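Local coordinates for protein purine nucleoside phosphorylase (Grouper iridovirus, PDB 3KHS) that probably cleaves purine nucleosides with phosphate, releasing the free base and a ribose 1-phosphate for purine salvage, at residues B[155-160]-B[225-230]. Sequence-based numbering, arbitrary orientation.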
loop_
_atom_site.group_PDB
_atom_site.type_symbol
_atom_site.label_atom_id
_atom_site.label_comp_id
_atom_site.label_asym_id
_atom_site.label_seq_id
_atom_site.Cartn_x
_atom_site.Cartn_y
_atom_site.Cartn_z
ATOM N N ARG B 155 -1.294 -7.043 -21.025
ATOM C CA ARG B 155 -1.318 -7.582 -19.674
ATOM C C ARG B 155 -0.459 -6.630 -18.818
ATOM O O ARG B 155 -0.832 -6.243 -17.721
ATOM C CB ARG B 155 -0.692 -8.985 -19.656
ATOM C CG ARG B 155 -1.342 -10.007 -18.707
ATOM C CD ARG B 155 -1.242 -9.723 -17.199
ATOM N NE ARG B 155 -2.157 -8.664 -16.755
ATOM C CZ ARG B 155 -3.074 -8.792 -15.795
ATOM N NH1 ARG B 155 -3.224 -9.948 -15.154
ATOM N NH2 ARG B 155 -3.845 -7.759 -15.471
ATOM N N PHE B 156 0.702 -6.280 -19.353
ATOM C CA PHE B 156 1.651 -5.401 -18.694
ATOM C C PHE B 156 1.807 -4.112 -19.510
ATOM O O PHE B 156 2.814 -3.908 -20.183
ATOM C CB PHE B 156 3.003 -6.104 -18.591
ATOM C CG PHE B 156 2.949 -7.420 -17.888
ATOM C CD1 PHE B 156 2.659 -7.485 -16.522
ATOM C CD2 PHE B 156 3.238 -8.604 -18.578
ATOM C CE1 PHE B 156 2.665 -8.716 -15.851
ATOM C CE2 PHE B 156 3.245 -9.845 -17.919
ATOM C CZ PHE B 156 2.961 -9.904 -16.555
ATOM N N PRO B 157 0.806 -3.226 -19.442
ATOM C CA PRO B 157 0.799 -1.955 -20.162
ATOM C C PRO B 157 1.884 -0.981 -19.716
ATOM O O PRO B 157 2.149 -0.825 -18.519
ATOM C CB PRO B 157 -0.588 -1.409 -19.864
ATOM C CG PRO B 157 -0.846 -1.911 -18.471
ATOM C CD PRO B 157 -0.374 -3.342 -18.564
ATOM N N SER B 158 2.505 -0.322 -20.683
ATOM C CA SER B 158 3.528 0.655 -20.374
ATOM C C SER B 158 2.875 1.933 -19.888
ATOM O O SER B 158 1.850 2.377 -20.429
ATOM C CB SER B 158 4.375 0.981 -21.603
ATOM O OG SER B 158 4.891 2.291 -21.487
ATOM N N MET B 159 3.488 2.527 -18.872
ATOM C CA MET B 159 3.006 3.770 -18.290
ATOM C C MET B 159 4.069 4.845 -18.492
ATOM O O MET B 159 4.122 5.822 -17.760
ATOM C CB MET B 159 2.729 3.562 -16.786
ATOM C CG MET B 159 1.515 2.648 -16.471
ATOM S SD MET B 159 -0.053 3.262 -17.261
ATOM C CE MET B 159 -0.515 1.726 -18.196
ATOM N N THR B 160 4.916 4.671 -19.502
ATOM C CA THR B 160 5.975 5.632 -19.748
ATOM C C THR B 160 5.478 6.983 -20.233
ATOM O O THR B 160 6.118 7.992 -19.957
ATOM C CB THR B 160 7.027 5.066 -20.712
ATOM O OG1 THR B 160 7.788 4.056 -20.034
ATOM C CG2 THR B 160 7.970 6.148 -21.173
ATOM N N ALA B 225 -7.361 4.193 -18.599
ATOM C CA ALA B 225 -7.631 4.843 -19.868
ATOM C C ALA B 225 -6.501 4.503 -20.861
ATOM O O ALA B 225 -6.734 4.029 -21.981
ATOM C CB ALA B 225 -7.691 6.343 -19.645
ATOM N N LYS B 226 -5.271 4.739 -20.421
ATOM C CA LYS B 226 -4.091 4.505 -21.242
ATOM C C LYS B 226 -4.035 3.074 -21.707
ATOM O O LYS B 226 -3.698 2.789 -22.852
ATOM C CB LYS B 226 -2.822 4.805 -20.456
ATOM C CG LYS B 226 -1.584 4.971 -21.335
ATOM C CD LYS B 226 -1.726 6.181 -22.255
ATOM C CE LYS B 226 -0.806 6.048 -23.441
ATOM N NZ LYS B 226 0.601 5.941 -23.006
ATOM N N HIS B 227 -4.352 2.170 -20.794
ATOM C CA HIS B 227 -4.340 0.760 -21.082
ATOM C C HIS B 227 -5.406 0.436 -22.119
ATOM O O HIS B 227 -5.233 -0.475 -22.914
ATOM C CB HIS B 227 -4.568 -0.013 -19.783
ATOM C CG HIS B 227 -4.891 -1.463 -19.979
ATOM N ND1 HIS B 227 -6.171 -1.912 -20.230
ATOM C CD2 HIS B 227 -4.100 -2.565 -19.965
ATOM C CE1 HIS B 227 -6.155 -3.228 -20.360
ATOM N NE2 HIS B 227 -4.910 -3.648 -20.203
ATOM N N GLY B 228 -6.497 1.201 -22.106
ATOM C CA GLY B 228 -7.586 0.990 -23.040
ATOM C C GLY B 228 -7.393 1.732 -24.343
ATOM O O GLY B 228 -8.341 1.972 -25.072
ATOM N N GLY B 229 -6.159 2.124 -24.615
ATOM C CA GLY B 229 -5.841 2.832 -25.838
ATOM C C GLY B 229 -6.299 4.272 -25.960
ATOM O O GLY B 229 -6.263 4.838 -27.053
ATOM N N MET B 230 -6.736 4.893 -24.875
ATOM C CA MET B 230 -7.188 6.281 -24.991
ATOM C C MET B 230 -6.071 7.234 -24.610
ATOM O O MET B 230 -5.133 6.855 -23.903
ATOM C CB MET B 230 -8.435 6.534 -24.119
ATOM C CG MET B 230 -9.716 5.834 -24.596
ATOM S SD MET B 230 -11.122 5.958 -23.448
ATOM C CE MET B 230 -10.394 5.126 -22.028
#
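Pro157 meets His227 where the loop 155-160 passes over the C-terminal end of helix 219-227, a helix closed by a Schellman motif. Evidence for the motif is the paired backbone bonding, Met230 N to Ala225 O (3.0 Å) and Gly229 N to Lys226 O (3.1 Å), with Gly229 at positive phi (72°) as the C-prime residue.

Across the contact the interaction is nonpolar packing, burying 199 Å² over both sides. Pro157 CG lies 3.6 Å from His227 CD2 and Pro157 CB 3.7 Å from that same carbon, so the pyrrolidine meets the edge of the imidazole, near its plane, rather than stacking on a face. The His227 ring reaches there because CG stands anti to the backbone N (chi1 167°). Beyond the proline, Met159 folds its thioether back toward the helix, placing CE 4.5 Å from Lys226 CB, while Ser158 O lies 4.4 Å from Lys226 CG.

Two polar side-chain atoms of the helix end bond outside the two segments. His227 NE2 hydrogen-bonds Asn148 OD1 and, weakly, Glu154 O; Lys226 NZ bonds Ser161 O, so the helix end is linked to Asn148 and to the residues on either side of 155-160. A second subunit covers Phe156, whose ring meets Tyr85 of that chain edge-to-face. Within 155-160 the Ser158 hydroxyl forms an ST turn: Thr160 N donates to Ser158 OG at 3.1 Å, nearly straight at 171°.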